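Local coordinates for alpha-catenin-like protein hmp-1 (Caenorhabditis elegans, PDB 5H5M) that links the cadherin–beta-catenin complex to actin filaments at adherens junctions, supporting cell migration and cell shape changes as the embryo encloses and elongates, at residues L7-I20 with D33-S45. Sequence-based numbering, arbitrary orientation.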
# COMPACT_ATOMS: atom_id res chain seq x y z
N LEU A 7 -0.66 -18.30 -0.97
CA LEU A 7 0.38 -17.97 -1.95
C LEU A 7 1.76 -17.83 -1.31
O LEU A 7 2.76 -18.21 -1.91
CB LEU A 7 0.02 -16.68 -2.70
CG LEU A 7 1.06 -16.20 -3.72
CD1 LEU A 7 1.38 -17.29 -4.73
CD2 LEU A 7 0.59 -14.94 -4.43
N ILE A 8 1.81 -17.30 -0.09
CA ILE A 8 3.09 -17.12 0.57
C ILE A 8 3.63 -18.46 1.07
O ILE A 8 4.84 -18.68 1.07
CB ILE A 8 3.00 -16.11 1.74
CG1 ILE A 8 4.40 -15.66 2.17
CG2 ILE A 8 2.20 -16.67 2.92
CD1 ILE A 8 5.17 -15.00 1.05
N ASN A 9 2.74 -19.36 1.46
CA ASN A 9 3.15 -20.69 1.89
C ASN A 9 3.58 -21.55 0.71
O ASN A 9 4.52 -22.34 0.82
CB ASN A 9 2.03 -21.38 2.66
CG ASN A 9 1.79 -20.76 4.03
OD1 ASN A 9 2.69 -20.12 4.60
ND2 ASN A 9 0.59 -20.93 4.56
N GLU A 10 2.90 -21.38 -0.42
CA GLU A 10 3.27 -22.08 -1.65
C GLU A 10 4.68 -21.68 -2.09
O GLU A 10 5.47 -22.53 -2.48
CB GLU A 10 2.27 -21.78 -2.77
CG GLU A 10 0.86 -22.32 -2.53
CD GLU A 10 0.75 -23.82 -2.75
OE1 GLU A 10 1.77 -24.46 -3.06
OE2 GLU A 10 -0.37 -24.36 -2.60
N ILE A 11 4.98 -20.39 -2.01
CA ILE A 11 6.29 -19.87 -2.37
C ILE A 11 7.38 -20.34 -1.40
O ILE A 11 8.44 -20.81 -1.82
CB ILE A 11 6.29 -18.33 -2.42
CG1 ILE A 11 5.47 -17.84 -3.61
CG2 ILE A 11 7.70 -17.79 -2.49
CD1 ILE A 11 5.35 -16.33 -3.67
N ASP A 12 7.11 -20.20 -0.10
CA ASP A 12 8.09 -20.55 0.92
C ASP A 12 8.48 -22.03 0.88
O ASP A 12 9.66 -22.37 0.94
CB ASP A 12 7.55 -20.20 2.31
CG ASP A 12 7.48 -18.70 2.55
OD1 ASP A 12 8.19 -17.95 1.83
OD2 ASP A 12 6.73 -18.27 3.44
N THR A 13 7.48 -22.91 0.78
CA THR A 13 7.73 -24.34 0.72
C THR A 13 8.44 -24.73 -0.58
O THR A 13 9.32 -25.59 -0.58
CB THR A 13 6.43 -25.16 0.85
OG1 THR A 13 5.50 -24.76 -0.17
CG2 THR A 13 5.79 -24.93 2.22
N PHE A 14 8.05 -24.09 -1.68
CA PHE A 14 8.63 -24.37 -2.99
C PHE A 14 10.15 -24.19 -2.99
O PHE A 14 10.87 -24.93 -3.64
CB PHE A 14 8.01 -23.46 -4.05
CG PHE A 14 8.53 -23.70 -5.44
CD1 PHE A 14 8.22 -24.87 -6.12
CD2 PHE A 14 9.31 -22.75 -6.07
CE1 PHE A 14 8.69 -25.09 -7.40
CE2 PHE A 14 9.78 -22.95 -7.36
CZ PHE A 14 9.47 -24.13 -8.03
N GLN A 15 10.62 -23.20 -2.23
CA GLN A 15 12.05 -22.93 -2.14
C GLN A 15 12.80 -24.06 -1.43
O GLN A 15 14.02 -24.12 -1.49
CB GLN A 15 12.29 -21.61 -1.42
CG GLN A 15 12.02 -20.38 -2.27
CD GLN A 15 12.36 -19.09 -1.56
OE1 GLN A 15 12.16 -18.96 -0.35
NE2 GLN A 15 12.88 -18.13 -2.30
N ASN A 16 12.06 -24.93 -0.76
CA ASN A 16 12.66 -26.09 -0.10
C ASN A 16 12.39 -27.37 -0.88
O ASN A 16 13.23 -28.28 -0.90
CB ASN A 16 12.13 -26.23 1.33
CG ASN A 16 12.62 -25.13 2.24
OD1 ASN A 16 13.78 -24.74 2.20
ND2 ASN A 16 11.72 -24.61 3.07
N ARG A 17 11.23 -27.45 -1.53
CA ARG A 17 10.84 -28.62 -2.30
C ARG A 17 11.80 -28.88 -3.46
O ARG A 17 12.04 -30.02 -3.83
CB ARG A 17 9.41 -28.48 -2.82
CG ARG A 17 8.34 -28.45 -1.75
CD ARG A 17 8.39 -29.69 -0.86
NE ARG A 17 8.15 -30.93 -1.59
CZ ARG A 17 6.96 -31.52 -1.70
NH1 ARG A 17 5.90 -30.98 -1.11
NH2 ARG A 17 6.84 -32.65 -2.38
N ILE A 18 12.33 -27.80 -4.03
CA ILE A 18 13.22 -27.92 -5.19
C ILE A 18 14.61 -28.39 -4.80
O ILE A 18 15.43 -28.70 -5.66
CB ILE A 18 13.35 -26.58 -5.94
CG1 ILE A 18 13.92 -25.51 -5.02
CG2 ILE A 18 12.00 -26.16 -6.52
CD1 ILE A 18 14.14 -24.19 -5.69
N GLU A 19 14.88 -28.44 -3.50
CA GLU A 19 16.15 -28.94 -3.00
C GLU A 19 16.01 -30.39 -2.57
O GLU A 19 15.72 -30.69 -1.41
CB GLU A 19 16.65 -28.08 -1.84
CG GLU A 19 17.11 -26.70 -2.26
CD GLU A 19 17.52 -25.83 -1.10
OE1 GLU A 19 16.98 -26.02 0.02
OE2 GLU A 19 18.39 -24.95 -1.29
N ILE A 20 16.20 -31.29 -3.53
CA ILE A 20 16.10 -32.72 -3.29
C ILE A 20 17.48 -33.36 -3.44
O ILE A 20 18.30 -32.88 -4.23
CB ILE A 20 15.12 -33.40 -4.27
CG1 ILE A 20 13.88 -32.52 -4.47
CG2 ILE A 20 14.73 -34.79 -3.79
CD1 ILE A 20 12.98 -32.99 -5.60
N ASP A 33 4.64 -32.87 -9.45
CA ASP A 33 4.16 -32.11 -8.31
C ASP A 33 4.93 -30.80 -8.17
O ASP A 33 4.39 -29.79 -7.72
CB ASP A 33 4.24 -32.92 -7.02
CG ASP A 33 5.66 -33.07 -6.51
OD1 ASP A 33 6.56 -33.36 -7.33
OD2 ASP A 33 5.88 -32.87 -5.30
N LEU A 34 6.20 -30.81 -8.57
CA LEU A 34 7.01 -29.61 -8.56
C LEU A 34 6.52 -28.64 -9.63
O LEU A 34 6.48 -27.43 -9.42
CB LEU A 34 8.49 -29.95 -8.78
CG LEU A 34 9.48 -29.44 -7.74
CD1 LEU A 34 8.91 -29.56 -6.33
CD2 LEU A 34 10.79 -30.21 -7.85
N GLU A 35 6.13 -29.20 -10.77
CA GLU A 35 5.50 -28.41 -11.83
C GLU A 35 4.12 -27.92 -11.39
O GLU A 35 3.73 -26.80 -11.71
CB GLU A 35 5.39 -29.23 -13.12
CG GLU A 35 6.69 -29.34 -13.90
CD GLU A 35 6.56 -30.21 -15.13
OE1 GLU A 35 5.56 -30.95 -15.24
OE2 GLU A 35 7.46 -30.16 -16.00
N GLY A 36 3.40 -28.75 -10.66
CA GLY A 36 2.11 -28.37 -10.12
C GLY A 36 2.26 -27.30 -9.05
O GLY A 36 1.47 -26.37 -8.97
N HIS A 37 3.30 -27.46 -8.24
CA HIS A 37 3.63 -26.49 -7.19
C HIS A 37 3.93 -25.12 -7.80
O HIS A 37 3.42 -24.10 -7.33
CB HIS A 37 4.83 -26.99 -6.38
CG HIS A 37 4.95 -26.37 -5.02
ND1 HIS A 37 5.62 -26.98 -3.99
CD2 HIS A 37 4.49 -25.20 -4.53
CE1 HIS A 37 5.57 -26.21 -2.92
NE2 HIS A 37 4.89 -25.12 -3.22
N CYS A 38 4.74 -25.11 -8.86
CA CYS A 38 5.09 -23.88 -9.56
C CYS A 38 3.87 -23.19 -10.17
O CYS A 38 3.75 -21.97 -10.12
CB CYS A 38 6.11 -24.17 -10.65
SG CYS A 38 6.55 -22.74 -11.66
N GLU A 39 2.98 -23.98 -10.76
CA GLU A 39 1.80 -23.43 -11.42
C GLU A 39 0.82 -22.81 -10.42
O GLU A 39 0.09 -21.88 -10.77
CB GLU A 39 1.10 -24.50 -12.25
CG GLU A 39 1.91 -24.99 -13.44
CD GLU A 39 2.32 -23.87 -14.38
OE1 GLU A 39 1.49 -22.97 -14.64
OE2 GLU A 39 3.48 -23.88 -14.85
N ARG A 40 0.81 -23.32 -9.19
CA ARG A 40 -0.05 -22.75 -8.15
C ARG A 40 0.48 -21.39 -7.72
O ARG A 40 -0.29 -20.48 -7.40
CB ARG A 40 -0.15 -23.69 -6.95
CG ARG A 40 -1.00 -24.92 -7.20
CD ARG A 40 -1.36 -25.65 -5.91
NE ARG A 40 -0.20 -26.30 -5.30
CZ ARG A 40 0.24 -27.50 -5.64
NH1 ARG A 40 -0.36 -28.20 -6.59
NH2 ARG A 40 1.30 -28.01 -5.02
N ILE A 41 1.80 -21.25 -7.72
CA ILE A 41 2.45 -19.97 -7.45
C ILE A 41 2.11 -18.98 -8.56
O ILE A 41 1.73 -17.83 -8.29
CB ILE A 41 3.98 -20.13 -7.34
CG1 ILE A 41 4.34 -21.01 -6.15
CG2 ILE A 41 4.66 -18.77 -7.23
CD1 ILE A 41 5.83 -21.22 -5.97
N VAL A 42 2.23 -19.43 -9.80
CA VAL A 42 1.97 -18.57 -10.96
C VAL A 42 0.50 -18.15 -11.01
O VAL A 42 0.20 -16.99 -11.30
CB VAL A 42 2.36 -19.28 -12.27
CG1 VAL A 42 1.92 -18.46 -13.48
CG2 VAL A 42 3.86 -19.53 -12.30
N SER A 43 -0.40 -19.08 -10.72
CA SER A 43 -1.83 -18.77 -10.72
C SER A 43 -2.19 -17.72 -9.68
O SER A 43 -2.90 -16.76 -9.97
CB SER A 43 -2.66 -20.04 -10.49
OG SER A 43 -2.68 -20.85 -11.65
N GLY A 44 -1.69 -17.90 -8.46
CA GLY A 44 -1.93 -16.96 -7.39
C GLY A 44 -1.32 -15.60 -7.68
O GLY A 44 -1.91 -14.57 -7.37
N SER A 45 -0.14 -15.61 -8.29
CA SER A 45 0.54 -14.38 -8.67
C SER A 45 -0.25 -13.63 -9.74
O SER A 45 -0.25 -12.40 -9.76
CB SER A 45 1.95 -14.67 -9.17
OG SER A 45 2.76 -15.20 -8.13
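His-37 reaches across to the backbone of helix 7-17, its NE2 donating to Glu-10 O at 2.8 Å. The bond is bent (131° at the hydrogen) and uses a lone pair in the carbonyl plane, although this oxygen already accepts from Phe-14 N. With CG anti to the backbone N (chi1 -159°), the imidazole enters a hole formed by Glu-10, Thr-13, Phe-14 and Arg-17; Phe-14 CB lies over one face, 3.8 Å from the ring centroid, and the Phe-14 ring turns its edge to that face. Replacing His-37 with an alanine would probably cost Glu-10 O its interhelical donor and open a gap beside Phe-14. Phe-14 in turn sits among Leu-34, His-37, Cys-38 and Ile-41, and this knobs-into-holes packing joins two antiparallel helices (144° between directions) of a four-helix bundle in the M domain of this vinculin-family protein, with helices 56-80 and 92-122. Ile-41 CD1 presses on Phe-14 CB at 3.7 Å while its CG2 meets Ile-11 CG1. Leu-7 CD2 packs 3.8 Å from Gly-44 C. Salt bridges lie toward the exposed side: Arg-17 NH2 to Asp-33 OD2 (3.1 Å), and Arg-40 NE to Glu-10 OE2 (3.3 Å), the latter with a weak hydrogen bond.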